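Local coordinates for structural protein ORF273 (Acidianus two-tailed virus, PDB 4ART) that is of unknown biochemical function but is a heat- and acid-stable structural protein of an archaeal virus, with a new fold, at residues R215-Y220 and L233-A238; Y108-I113 and D163-A168; D100-D105 and Y154-I159; S114-F119 and L169-I174. One frame throughout, in Å; residues are numbered along the deposited sequence.

How the interactions relate
All four contacts are packing within one chain. Interactions 2 and 4 lie closest, with centres about 8 Å apart. Ala166 O probably accepts a hydrogen bond from Ile171 N (2.9 Å), and both contacts touch the same sulfate through Ser112 and Ser114. Interaction 1 meets interaction 2 through Tyr108, which touches Pro217 and Ala236. It meets interaction 3 through Phe104, with Phe104 CE1 3.6 Å from Pro217 C. Interactions 3 and 4 lie on opposite sides of the chain's centre, about 24 Å apart between centres. A second sulfate lies at Arg215 of interaction 1 and also bonds to Ser112 and Ser114 of the second subunit.

Interaction 1 of 4, residues R215-Y220 and L233-A238; sequences RIPYHY and LKIAHA. With SO4 (sulfate ion), chain F.
Leu233 and Tyr220 begin this contact between two consecutive helices, 210-221 and 229-242, which a short loop joins into a helical pair. The segments run at 125° to each other, with axes 9.7 Å apart. Leu233 brings one methyl to the phenol ring of Tyr220, with Leu233 CD1 4.0 Å from Tyr220 CE2. It meets that ring obliquely. A chi1 of 177° in Tyr220 sets the ring on the far side from the backbone N and carries it toward Leu233.

Ile235 comes next and gives up the most surface. Ile235 CD1 lies 3.8 Å from Ile216 CB and at a similar distance from Ile216 CG2. The two isoleucines cross at about a right angle. Ile235 CG2 lies 4.3 Å from Pro217 CG. Tyr208 also touches Ile216 and Ile235. Ala236 then leads out to Tyr108 of helix 99-108, which also packs on Pro217.

Arg215 leaves its helix on the side away from helix 229-242, and its guanidinium meets a sulfate probably left from crystallisation. Asp211 of the second subunit also pairs with Arg215. The sulfate sits at the guanidinium edge. Arg215 NE donates to sulfate O1 at 2.8 Å, nearly straight at 163°, while the bond from Arg215 NH2 to sulfate O2 is weak.

Interaction 2 of 4, residues Y108-I113 and D163-A168; sequences YGLPSI and DSLARA. With SO4 (sulfate ion), chain E.
The loop between helices 99-108 and 113-123 packs against helix 162-168 through Leu110, Pro111 and Leu165. Leu165 carries the whole helix side, and its two methyls divide the work. Leu165 CD1 meets Leu110 CD2 at 3.7 Å, the two leucines crossing at a slant. Leu165 CD2 comes up to the outer end of the Pro111 ring, 3.2 Å from Pro111 CG. That is tighter than usual for two carbons, and the exact spacing is doubtful. With chi1 at -163°, the fork of Leu165 is sent toward the loop.

The loop contains an inverse gamma turn centred on Gly109, with a weak bond from Leu110 N to Tyr108 O. Farther on, Ser112 is the N-cap of helix 113-123, where its OG bonds to Asp115 N. Ser112 OG also donates to sulfate O1 at 3.0 Å, so the cap and the ion share one hydroxyl. The sulfate probably came from the crystallisation liquor.

Other parts of the fold close round the apolar core. Tyr210 of helix 210-221 touches Leu110. Phe243 packs on Leu165, and Ile116 of helix 113-123 touches both Pro111 and Leu165.

Interaction 3 of 4, residues D100-D105 and Y154-I159; sequences DEFLFD and YLAVNI
Phe102 buries the most surface here, followed by Tyr154 and Ala156. Phe102 lies on helix 99-108 and reaches down to strand 154-161. The trans first torsion of Phe102 (chi1 173°) directs the ring at the strand. The far end of the ring does the touching. Phe102 CZ lies 3.7 Å from Tyr154 CB and 4.1 Å from Ala156 CB. Both approach the ring obliquely. The phenol of Tyr154 turns away from the helix, so its CB makes the closest contact. Ala156 offers just its CB to Phe102. Val144 and Glu146 of the neighbouring strand 139-146 also touch Phe102.

Asn158 is more distant, and its OD1 takes a hydrogen bond from Gln248. Leu155 and Val157 face the other way and pack on helix 23-44. The helix segment and strand run nearly parallel, at 19° with axes 10.1 Å apart. Helices thus cover both faces of this mixed sheet, as in layered alpha/beta folds.

Interaction 4 of 4, residues S114-F119 and L169-I174; sequences SDILKF and LRIPQI. With SO4 (sulfate ion), chain E.
The turn from helix 162-168 into helix 171-179 packs on helix 113-123 through Leu169 and Ile171, which meet Ile116 and Leu117. Ile116 presents two branches. Ile116 CD1 lies 4.1 Å from Leu169 CD1, and Ile116 CG2 lies 4.1 Å from Ile171 CD1. Ile116 crosses both partners at about a right angle.

Leu117 comes from the flank and is reached by the other branch of Ile171. Leu117 CD1 to Ile171 CG2 is 3.7 Å. All four residues are buried. Phe191 and Ile194 of helix 188-201 also touch Leu117, and Val198 packs on Ile171.

At the start of helix 113-123, Ser114 N gives a weak but straight bond to sulfate O1 (3.4 Å, 169°). Ser114 OG bonds to Glu195.

Between Leu169 and Ile171, Arg170 is the first residue past helix 162-168 and stands at the N-cap position of helix 171-179. Its positive phi (65°) belongs to a Schellman motif that closes the first helix at this helix-to-helix corner.

Interaction 1 of 4, residues R215-Y220 and L233-A238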
loop_
_atom_site.group_PDB
_atom_site.type_symbol
_atom_site.label_atom_id
_atom_site.label_comp_id
_atom_site.label_asym_id
_atom_site.label_seq_id
_atom_site.Cartn_x
_atom_site.Cartn_y
_atom_site.Cartn_z
ATOM N N ARG A 215 -9.795 3.692 2.188
ATOM C CA ARG A 215 -10.441 2.675 1.332
ATOM C C ARG A 215 -11.592 3.145 0.453
ATOM O O ARG A 215 -11.573 2.880 -0.740
ATOM C CB ARG A 215 -10.823 1.450 2.161
ATOM C CG ARG A 215 -9.595 0.635 2.607
ATOM C CD ARG A 215 -9.992 -0.685 3.245
ATOM N NE ARG A 215 -8.821 -1.544 3.480
ATOM C CZ ARG A 215 -8.258 -1.749 4.665
ATOM N NH1 ARG A 215 -8.768 -1.193 5.755
ATOM N NH2 ARG A 215 -7.215 -2.560 4.776
ATOM N N ILE A 216 -12.577 3.849 1.019
ATOM C CA ILE A 216 -13.737 4.333 0.257
ATOM C C ILE A 216 -13.384 5.205 -0.989
ATOM O O ILE A 216 -13.857 4.879 -2.079
ATOM C CB ILE A 216 -14.813 4.933 1.186
ATOM C CG1 ILE A 216 -15.425 3.818 2.073
ATOM C CG2 ILE A 216 -15.862 5.689 0.381
ATOM C CD1 ILE A 216 -16.246 4.335 3.206
ATOM N N PRO A 217 -12.537 6.259 -0.892
ATOM C CA PRO A 217 -12.201 7.021 -2.106
ATOM C C PRO A 217 -11.328 6.182 -3.056
ATOM O O PRO A 217 -11.394 6.387 -4.268
ATOM C CB PRO A 217 -11.499 8.287 -1.559
ATOM C CG PRO A 217 -11.841 8.337 -0.114
ATOM C CD PRO A 217 -11.925 6.887 0.298
ATOM N N TYR A 218 -10.565 5.183 -2.529
ATOM C CA TYR A 218 -9.777 4.299 -3.373
ATOM C C TYR A 218 -10.740 3.435 -4.201
ATOM O O TYR A 218 -10.494 3.199 -5.390
ATOM C CB TYR A 218 -8.822 3.434 -2.497
ATOM C CG TYR A 218 -7.905 2.534 -3.299
ATOM C CD1 TYR A 218 -8.324 1.284 -3.725
ATOM C CD2 TYR A 218 -6.621 2.946 -3.652
ATOM C CE1 TYR A 218 -7.496 0.464 -4.493
ATOM C CE2 TYR A 218 -5.772 2.124 -4.400
ATOM C CZ TYR A 218 -6.216 0.887 -4.824
ATOM O OH TYR A 218 -5.391 0.087 -5.583
ATOM N N HIS A 219 -11.826 2.954 -3.555
ATOM C CA HIS A 219 -12.847 2.135 -4.201
ATOM C C HIS A 219 -13.552 2.929 -5.301
ATOM O O HIS A 219 -13.792 2.401 -6.382
ATOM C CB HIS A 219 -13.837 1.595 -3.159
ATOM C CG HIS A 219 -13.256 0.571 -2.229
ATOM N ND1 HIS A 219 -12.207 -0.273 -2.620
ATOM C CD2 HIS A 219 -13.611 0.257 -0.964
ATOM C CE1 HIS A 219 -11.961 -1.055 -1.582
ATOM N NE2 HIS A 219 -12.777 -0.788 -0.564
ATOM N N TYR A 220 -13.823 4.212 -5.053
ATOM C CA TYR A 220 -14.450 5.098 -6.034
ATOM C C TYR A 220 -13.464 5.520 -7.162
ATOM O O TYR A 220 -13.807 5.417 -8.327
ATOM C CB TYR A 220 -15.085 6.340 -5.303
ATOM C CG TYR A 220 -15.693 7.360 -6.238
ATOM C CD1 TYR A 220 -16.655 6.991 -7.175
ATOM C CD2 TYR A 220 -15.304 8.692 -6.192
ATOM C CE1 TYR A 220 -17.198 7.928 -8.060
ATOM C CE2 TYR A 220 -15.823 9.630 -7.085
ATOM C CZ TYR A 220 -16.777 9.245 -8.012
ATOM O OH TYR A 220 -17.324 10.188 -8.847
ATOM N N LEU A 233 -17.303 11.469 -1.661
ATOM C CA LEU A 233 -17.508 12.917 -1.686
ATOM C C LEU A 233 -17.719 13.441 -0.260
ATOM O O LEU A 233 -17.180 14.495 0.071
ATOM C CB LEU A 233 -18.688 13.251 -2.595
ATOM C CG LEU A 233 -18.467 13.333 -4.116
ATOM C CD1 LEU A 233 -17.504 12.333 -4.702
ATOM C CD2 LEU A 233 -19.784 13.356 -4.847
ATOM N N LYS A 234 -18.463 12.690 0.596
ATOM C CA LYS A 234 -18.665 13.036 2.010
ATOM C C LYS A 234 -17.317 13.105 2.735
ATOM O O LYS A 234 -17.035 14.080 3.430
ATOM C CB LYS A 234 -19.610 12.028 2.710
ATOM C CG LYS A 234 -20.993 12.606 2.967
ATOM C CD LYS A 234 -21.986 11.580 3.504
ATOM C CE LYS A 234 -23.380 12.180 3.565
ATOM N NZ LYS A 234 -24.279 11.471 4.524
ATOM N N ILE A 235 -16.459 12.096 2.514
ATOM C CA ILE A 235 -15.127 12.028 3.117
ATOM C C ILE A 235 -14.261 13.171 2.584
ATOM O O ILE A 235 -13.568 13.811 3.378
ATOM C CB ILE A 235 -14.487 10.643 2.892
ATOM C CG1 ILE A 235 -15.298 9.545 3.622
ATOM C CG2 ILE A 235 -13.010 10.657 3.345
ATOM C CD1 ILE A 235 -14.985 8.087 3.258
ATOM N N ALA A 236 -14.282 13.394 1.244
ATOM C CA ALA A 236 -13.537 14.447 0.556
ATOM C C ALA A 236 -13.871 15.809 1.166
ATOM O O ALA A 236 -12.956 16.543 1.538
ATOM C CB ALA A 236 -13.888 14.470 -0.935
ATOM N N HIS A 237 -15.178 16.121 1.307
ATOM C CA HIS A 237 -15.653 17.371 1.874
ATOM C C HIS A 237 -15.103 17.589 3.275
ATOM O O HIS A 237 -14.594 18.670 3.541
ATOM C CB HIS A 237 -17.194 17.428 1.876
ATOM C CG HIS A 237 -17.774 17.761 0.542
ATOM N ND1 HIS A 237 -18.895 17.106 0.036
ATOM C CD2 HIS A 237 -17.541 18.848 -0.226
ATOM C CE1 HIS A 237 -19.150 17.686 -1.117
ATOM N NE2 HIS A 237 -18.390 18.769 -1.294
ATOM N N ALA A 238 -15.175 16.551 4.151
ATOM C CA ALA A 238 -14.680 16.620 5.527
ATOM C C ALA A 238 -13.163 16.769 5.555
ATOM O O ALA A 238 -12.651 17.585 6.303
ATOM C CB ALA A 238 -15.110 15.391 6.321
HETATM S S SO4 F . -6.790 -3.227 0.969
HETATM O O1 SO4 F . -8.132 -2.630 1.042
HETATM O O2 SO4 F . -5.836 -2.444 1.766
HETATM O O3 SO4 F . -6.802 -4.592 1.487
HETATM O O4 SO4 F . -6.371 -3.223 -0.441
#

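Interaction 2 of 4, residues Y108-I113 and D163-A168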
loop_
_atom_site.group_PDB
_atom_site.type_symbol
_atom_site.label_atom_id
_atom_site.label_comp_id
_atom_site.label_asym_id
_atom_site.label_seq_id
_atom_site.Cartn_x
_atom_site.Cartn_y
_atom_site.Cartn_z
ATOM N N TYR A 108 -5.023 12.469 -2.259
ATOM C CA TYR A 108 -5.180 11.672 -1.031
ATOM C C TYR A 108 -3.921 10.934 -0.567
ATOM O O TYR A 108 -4.015 10.081 0.315
ATOM C CB TYR A 108 -6.291 10.624 -1.210
ATOM C CG TYR A 108 -7.669 11.190 -1.463
ATOM C CD1 TYR A 108 -8.086 11.507 -2.753
ATOM C CD2 TYR A 108 -8.574 11.366 -0.422
ATOM C CE1 TYR A 108 -9.353 12.032 -2.995
ATOM C CE2 TYR A 108 -9.858 11.858 -0.655
ATOM C CZ TYR A 108 -10.241 12.196 -1.944
ATOM O OH TYR A 108 -11.505 12.677 -2.190
ATOM N N GLY A 109 -2.766 11.268 -1.129
ATOM C CA GLY A 109 -1.498 10.625 -0.803
ATOM C C GLY A 109 -0.915 11.056 0.520
ATOM O O GLY A 109 0.241 11.508 0.597
ATOM N N LEU A 110 -1.713 10.852 1.584
ATOM C CA LEU A 110 -1.319 11.180 2.935
ATOM C C LEU A 110 -0.196 10.282 3.380
ATOM O O LEU A 110 -0.148 9.117 3.009
ATOM C CB LEU A 110 -2.503 11.001 3.897
ATOM C CG LEU A 110 -3.444 12.199 4.010
ATOM C CD1 LEU A 110 -4.721 11.811 4.648
ATOM C CD2 LEU A 110 -2.829 13.305 4.814
ATOM N N PRO A 111 0.697 10.795 4.220
ATOM C CA PRO A 111 1.708 9.915 4.813
ATOM C C PRO A 111 1.050 8.815 5.598
ATOM O O PRO A 111 -0.077 8.938 6.081
ATOM C CB PRO A 111 2.427 10.806 5.815
ATOM C CG PRO A 111 1.550 11.964 6.004
ATOM C CD PRO A 111 0.760 12.159 4.774
ATOM N N SER A 112 1.771 7.722 5.671
ATOM C CA SER A 112 1.503 6.546 6.446
ATOM C C SER A 112 1.234 6.994 7.909
ATOM O O SER A 112 1.937 7.887 8.414
ATOM C CB SER A 112 2.744 5.660 6.368
ATOM O OG SER A 112 3.199 5.293 7.651
ATOM N N ILE A 113 0.227 6.375 8.576
ATOM C CA ILE A 113 -0.135 6.668 9.970
ATOM C C ILE A 113 1.081 6.430 10.858
ATOM O O ILE A 113 1.419 7.273 11.697
ATOM C CB ILE A 113 -1.400 5.852 10.415
ATOM C CG1 ILE A 113 -2.673 6.552 9.931
ATOM C CG2 ILE A 113 -1.488 5.644 11.959
ATOM C CD1 ILE A 113 -3.012 7.948 10.592
ATOM N N ASP A 163 3.100 18.665 12.337
ATOM C CA ASP A 163 2.332 19.082 13.517
ATOM C C ASP A 163 0.859 19.237 13.207
ATOM O O ASP A 163 0.014 18.789 13.982
ATOM C CB ASP A 163 2.836 20.444 14.050
ATOM C CG ASP A 163 4.217 20.457 14.651
ATOM O OD1 ASP A 163 4.710 19.371 15.025
ATOM O OD2 ASP A 163 4.784 21.567 14.807
ATOM N N SER A 164 0.566 19.919 12.091
ATOM C CA SER A 164 -0.787 20.228 11.618
ATOM C C SER A 164 -1.506 18.949 11.311
ATOM O O SER A 164 -2.638 18.771 11.750
ATOM C CB SER A 164 -0.729 21.107 10.372
ATOM O OG SER A 164 -0.785 22.459 10.770
ATOM N N LEU A 165 -0.835 18.040 10.605
ATOM C CA LEU A 165 -1.370 16.736 10.280
ATOM C C LEU A 165 -1.661 15.909 11.541
ATOM O O LEU A 165 -2.745 15.337 11.655
ATOM C CB LEU A 165 -0.383 16.000 9.359
ATOM C CG LEU A 165 -0.934 14.819 8.622
ATOM C CD1 LEU A 165 -2.277 15.152 7.939
ATOM C CD2 LEU A 165 0.043 14.362 7.590
ATOM N N ALA A 166 -0.709 15.868 12.489
ATOM C CA ALA A 166 -0.863 15.111 13.740
ATOM C C ALA A 166 -2.082 15.615 14.533
ATOM O O ALA A 166 -2.847 14.796 15.044
ATOM C CB ALA A 166 0.415 15.205 14.599
ATOM N N ARG A 167 -2.276 16.960 14.601
ATOM C CA ARG A 167 -3.391 17.597 15.281
ATOM C C ARG A 167 -4.720 17.206 14.653
ATOM O O ARG A 167 -5.639 16.896 15.385
ATOM C CB ARG A 167 -3.240 19.132 15.286
ATOM C CG ARG A 167 -2.314 19.637 16.369
ATOM C CD ARG A 167 -2.439 21.139 16.576
ATOM N NE ARG A 167 -1.968 21.909 15.423
ATOM C CZ ARG A 167 -0.701 22.269 15.236
ATOM N NH1 ARG A 167 0.235 21.915 16.114
ATOM N NH2 ARG A 167 -0.360 22.983 14.170
ATOM N N ALA A 168 -4.825 17.226 13.312
ATOM C CA ALA A 168 -6.055 16.851 12.585
ATOM C C ALA A 168 -6.391 15.376 12.786
ATOM O O ALA A 168 -7.554 15.003 12.710
ATOM C CB ALA A 168 -5.904 17.155 11.099
HETATM S S SO4 E . 1.490 2.171 7.052
HETATM O O1 SO4 E . 1.062 3.224 7.955
HETATM O O2 SO4 E . 2.139 2.686 5.854
HETATM O O3 SO4 E . 2.431 1.304 7.765
HETATM O O4 SO4 E . 0.320 1.400 6.610
#

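Interaction 3 of 4, residues D100-D105 and Y154-I159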
loop_
_atom_site.group_PDB
_atom_site.type_symbol
_atom_site.label_atom_id
_atom_site.label_comp_id
_atom_site.label_asym_id
_atom_site.label_seq_id
_atom_site.Cartn_x
_atom_site.Cartn_y
_atom_site.Cartn_z
ATOM N N ASP A 100 -5.370 7.993 -13.327
ATOM C CA ASP A 100 -6.378 8.048 -12.277
ATOM C C ASP A 100 -5.743 7.843 -10.905
ATOM O O ASP A 100 -6.112 8.524 -9.948
ATOM C CB ASP A 100 -7.471 7.005 -12.542
ATOM C CG ASP A 100 -8.227 7.208 -13.849
ATOM O OD1 ASP A 100 -8.752 8.339 -14.074
ATOM O OD2 ASP A 100 -8.291 6.250 -14.650
ATOM N N GLU A 101 -4.767 6.919 -10.826
ATOM C CA GLU A 101 -4.023 6.577 -9.613
ATOM C C GLU A 101 -3.103 7.725 -9.243
ATOM O O GLU A 101 -2.999 8.065 -8.065
ATOM C CB GLU A 101 -3.221 5.290 -9.825
ATOM C CG GLU A 101 -2.761 4.676 -8.515
ATOM C CD GLU A 101 -2.131 3.304 -8.634
ATOM O OE1 GLU A 101 -2.629 2.483 -9.441
ATOM O OE2 GLU A 101 -1.148 3.043 -7.903
ATOM N N PHE A 102 -2.448 8.329 -10.248
ATOM C CA PHE A 102 -1.604 9.512 -10.089
ATOM C C PHE A 102 -2.412 10.637 -9.427
ATOM O O PHE A 102 -1.991 11.168 -8.408
ATOM C CB PHE A 102 -1.070 9.973 -11.470
ATOM C CG PHE A 102 -0.305 11.277 -11.490
ATOM C CD1 PHE A 102 0.906 11.405 -10.814
ATOM C CD2 PHE A 102 -0.750 12.347 -12.250
ATOM C CE1 PHE A 102 1.625 12.601 -10.853
ATOM C CE2 PHE A 102 -0.024 13.544 -12.290
ATOM C CZ PHE A 102 1.158 13.660 -11.597
ATOM N N LEU A 103 -3.595 10.950 -9.968
ATOM C CA LEU A 103 -4.465 12.008 -9.419
ATOM C C LEU A 103 -4.943 11.664 -8.019
ATOM O O LEU A 103 -4.938 12.520 -7.135
ATOM C CB LEU A 103 -5.652 12.272 -10.353
ATOM C CG LEU A 103 -5.330 12.830 -11.735
ATOM C CD1 LEU A 103 -6.613 13.046 -12.504
ATOM C CD2 LEU A 103 -4.504 14.130 -11.658
ATOM N N PHE A 104 -5.274 10.388 -7.793
ATOM C CA PHE A 104 -5.697 9.939 -6.471
ATOM C C PHE A 104 -4.562 10.070 -5.433
ATOM O O PHE A 104 -4.788 10.540 -4.322
ATOM C CB PHE A 104 -6.281 8.522 -6.529
ATOM C CG PHE A 104 -6.680 8.009 -5.183
ATOM C CD1 PHE A 104 -7.878 8.415 -4.596
ATOM C CD2 PHE A 104 -5.854 7.141 -4.486
ATOM C CE1 PHE A 104 -8.224 7.990 -3.315
ATOM C CE2 PHE A 104 -6.226 6.680 -3.224
ATOM C CZ PHE A 104 -7.415 7.103 -2.648
ATOM N N ASP A 105 -3.350 9.661 -5.802
ATOM C CA ASP A 105 -2.176 9.772 -4.945
ATOM C C ASP A 105 -1.873 11.240 -4.613
ATOM O O ASP A 105 -1.522 11.516 -3.486
ATOM C CB ASP A 105 -0.950 9.118 -5.609
ATOM C CG ASP A 105 -0.973 7.594 -5.677
ATOM O OD1 ASP A 105 -2.009 6.988 -5.275
ATOM O OD2 ASP A 105 0.016 7.011 -6.176
ATOM N N TYR A 154 4.838 13.543 -15.750
ATOM C CA TYR A 154 4.568 14.554 -14.726
ATOM C C TYR A 154 5.117 14.242 -13.355
ATOM O O TYR A 154 5.332 13.082 -13.007
ATOM C CB TYR A 154 3.051 14.830 -14.604
ATOM C CG TYR A 154 2.337 15.017 -15.925
ATOM C CD1 TYR A 154 2.469 16.203 -16.653
ATOM C CD2 TYR A 154 1.512 14.022 -16.442
ATOM C CE1 TYR A 154 1.793 16.393 -17.864
ATOM C CE2 TYR A 154 0.851 14.190 -17.661
ATOM C CZ TYR A 154 0.984 15.384 -18.363
ATOM O OH TYR A 154 0.338 15.561 -19.566
ATOM N N LEU A 155 5.301 15.304 -12.562
ATOM C CA LEU A 155 5.702 15.256 -11.162
ATOM C C LEU A 155 4.782 16.155 -10.375
ATOM O O LEU A 155 4.466 17.249 -10.817
ATOM C CB LEU A 155 7.191 15.684 -10.964
ATOM C CG LEU A 155 7.687 15.947 -9.512
ATOM C CD1 LEU A 155 7.643 14.689 -8.649
ATOM C CD2 LEU A 155 9.083 16.541 -9.498
ATOM N N ALA A 156 4.313 15.664 -9.224
ATOM C CA ALA A 156 3.507 16.418 -8.280
ATOM C C ALA A 156 4.171 16.262 -6.924
ATOM O O ALA A 156 4.549 15.159 -6.534
ATOM C CB ALA A 156 2.087 15.901 -8.234
ATOM N N VAL A 157 4.413 17.378 -6.261
ATOM C CA VAL A 157 5.076 17.375 -4.964
ATOM C C VAL A 157 4.045 17.946 -3.973
ATOM O O VAL A 157 3.579 19.076 -4.163
ATOM C CB VAL A 157 6.377 18.225 -4.979
ATOM C CG1 VAL A 157 7.081 18.176 -3.622
ATOM C CG2 VAL A 157 7.326 17.831 -6.113
ATOM N N ASN A 158 3.709 17.165 -2.938
ATOM C CA ASN A 158 2.765 17.525 -1.860
ATOM C C ASN A 158 3.509 17.667 -0.546
ATOM O O ASN A 158 4.087 16.704 -0.074
ATOM C CB ASN A 158 1.658 16.448 -1.720
ATOM C CG ASN A 158 0.705 16.453 -2.890
ATOM O OD1 ASN A 158 0.269 17.484 -3.339
ATOM N ND2 ASN A 158 0.640 15.375 -3.639
ATOM N N ILE A 159 3.470 18.864 0.052
ATOM C CA ILE A 159 4.155 19.168 1.299
ATOM C C ILE A 159 3.181 19.305 2.458
ATOM O O ILE A 159 2.336 20.198 2.471
ATOM C CB ILE A 159 5.089 20.393 1.119
ATOM C CG1 ILE A 159 6.090 20.148 -0.040
ATOM C CG2 ILE A 159 5.799 20.682 2.411
ATOM C CD1 ILE A 159 6.723 21.348 -0.554
#

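Interaction 4 of 4, residues S114-F119 and L169-I174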
loop_
_atom_site.group_PDB
_atom_site.type_symbol
_atom_site.label_atom_id
_atom_site.label_comp_id
_atom_site.label_asym_id
_atom_site.label_seq_id
_atom_site.Cartn_x
_atom_site.Cartn_y
_atom_site.Cartn_z
ATOM N N SER A 114 1.765 5.302 10.612
ATOM C CA SER A 114 2.965 4.896 11.328
ATOM C C SER A 114 3.998 6.012 11.331
ATOM O O SER A 114 4.543 6.332 12.379
ATOM C CB SER A 114 3.560 3.625 10.714
ATOM O OG SER A 114 2.673 2.525 10.793
ATOM N N ASP A 115 4.273 6.582 10.170
ATOM C CA ASP A 115 5.230 7.672 10.003
ATOM C C ASP A 115 4.856 8.931 10.774
ATOM O O ASP A 115 5.692 9.425 11.523
ATOM C CB ASP A 115 5.446 8.002 8.510
ATOM C CG ASP A 115 6.409 7.059 7.789
ATOM O OD1 ASP A 115 7.179 6.381 8.460
ATOM O OD2 ASP A 115 6.390 7.026 6.552
ATOM N N ILE A 116 3.629 9.427 10.635
ATOM C CA ILE A 116 3.172 10.662 11.338
ATOM C C ILE A 116 3.195 10.497 12.840
ATOM O O ILE A 116 3.621 11.404 13.549
ATOM C CB ILE A 116 1.788 11.191 10.858
ATOM C CG1 ILE A 116 1.696 11.199 9.380
ATOM C CG2 ILE A 116 1.333 12.544 11.481
ATOM C CD1 ILE A 116 0.689 10.313 9.093
ATOM N N LEU A 117 2.730 9.346 13.324
ATOM C CA LEU A 117 2.751 9.047 14.747
ATOM C C LEU A 117 4.207 9.025 15.244
ATOM O O LEU A 117 4.495 9.653 16.257
ATOM C CB LEU A 117 2.090 7.683 15.006
ATOM C CG LEU A 117 1.982 7.297 16.477
ATOM C CD1 LEU A 117 1.134 8.304 17.253
ATOM C CD2 LEU A 117 1.479 5.874 16.643
ATOM N N LYS A 118 5.113 8.315 14.529
ATOM C CA LYS A 118 6.537 8.232 14.877
ATOM C C LYS A 118 7.141 9.646 14.906
ATOM O O LYS A 118 7.773 10.028 15.889
ATOM C CB LYS A 118 7.289 7.345 13.864
ATOM C CG LYS A 118 8.815 7.361 13.996
ATOM C CD LYS A 118 9.493 6.402 13.021
ATOM C CE LYS A 118 9.715 6.942 11.645
ATOM N NZ LYS A 118 10.119 5.862 10.705
ATOM N N PHE A 119 6.929 10.408 13.838
ATOM C CA PHE A 119 7.417 11.778 13.689
ATOM C C PHE A 119 6.874 12.697 14.802
ATOM O O PHE A 119 7.661 13.428 15.382
ATOM C CB PHE A 119 7.105 12.323 12.277
ATOM C CG PHE A 119 7.716 11.559 11.095
ATOM C CD1 PHE A 119 8.859 10.789 11.254
ATOM C CD2 PHE A 119 7.181 11.673 9.808
ATOM C CE1 PHE A 119 9.448 10.127 10.148
ATOM C CE2 PHE A 119 7.775 11.001 8.708
ATOM C CZ PHE A 119 8.894 10.235 8.891
ATOM N N LEU A 169 -5.368 14.544 13.023
ATOM C CA LEU A 169 -5.510 13.114 13.259
ATOM C C LEU A 169 -5.798 12.838 14.727
ATOM O O LEU A 169 -6.000 11.679 15.105
ATOM C CB LEU A 169 -4.237 12.354 12.796
ATOM C CG LEU A 169 -4.111 12.129 11.294
ATOM C CD1 LEU A 169 -2.686 11.692 10.922
ATOM C CD2 LEU A 169 -5.183 11.120 10.800
ATOM N N ARG A 170 -5.801 13.897 15.563
ATOM C CA ARG A 170 -6.043 13.903 17.017
ATOM C C ARG A 170 -4.946 13.149 17.761
ATOM O O ARG A 170 -5.124 12.774 18.929
ATOM C CB ARG A 170 -7.451 13.393 17.408
ATOM C CG ARG A 170 -8.629 14.217 16.858
ATOM C CD ARG A 170 -9.972 13.693 17.346
ATOM N NE ARG A 170 -10.134 13.821 18.802
ATOM C CZ ARG A 170 -10.038 12.817 19.674
ATOM N NH1 ARG A 170 -9.785 11.579 19.252
ATOM N NH2 ARG A 170 -10.194 13.040 20.972
ATOM N N ILE A 171 -3.793 12.976 17.099
ATOM C CA ILE A 171 -2.643 12.301 17.685
ATOM C C ILE A 171 -2.235 12.906 19.043
ATOM O O ILE A 171 -2.054 12.115 19.967
ATOM C CB ILE A 171 -1.487 12.079 16.676
ATOM C CG1 ILE A 171 -1.852 10.972 15.672
ATOM C CG2 ILE A 171 -0.181 11.739 17.389
ATOM C CD1 ILE A 171 -1.008 10.898 14.411
ATOM N N PRO A 172 -2.115 14.252 19.238
ATOM C CA PRO A 172 -1.695 14.770 20.556
ATOM C C PRO A 172 -2.595 14.377 21.719
ATOM O O PRO A 172 -2.073 14.011 22.778
ATOM C CB PRO A 172 -1.671 16.288 20.343
ATOM C CG PRO A 172 -1.427 16.440 18.882
ATOM C CD PRO A 172 -2.265 15.361 18.283
ATOM N N GLN A 173 -3.940 14.439 21.514
ATOM C CA GLN A 173 -4.961 14.067 22.513
ATOM C C GLN A 173 -4.883 12.584 22.864
ATOM O O GLN A 173 -5.004 12.242 24.036
ATOM C CB GLN A 173 -6.383 14.379 22.008
ATOM C CG GLN A 173 -6.625 15.830 21.685
ATOM C CD GLN A 173 -6.473 16.148 20.219
ATOM O OE1 GLN A 173 -5.440 15.874 19.588
ATOM N NE2 GLN A 173 -7.454 16.884 19.686
ATOM N N ILE A 174 -4.714 11.707 21.849
ATOM C CA ILE A 174 -4.620 10.239 22.051
ATOM C C ILE A 174 -3.327 9.850 22.789
ATOM O O ILE A 174 -3.379 8.991 23.672
ATOM C CB ILE A 174 -4.880 9.426 20.738
ATOM C CG1 ILE A 174 -6.270 9.791 20.126
ATOM C CG2 ILE A 174 -4.757 7.919 20.981
ATOM C CD1 ILE A 174 -6.531 9.361 18.612
HETATM S S SO4 E . 1.490 2.171 7.052
HETATM O O1 SO4 E . 1.062 3.224 7.955
HETATM O O2 SO4 E . 2.139 2.686 5.854
HETATM O O3 SO4 E . 2.431 1.304 7.765
HETATM O O4 SO4 E . 0.320 1.400 6.610
#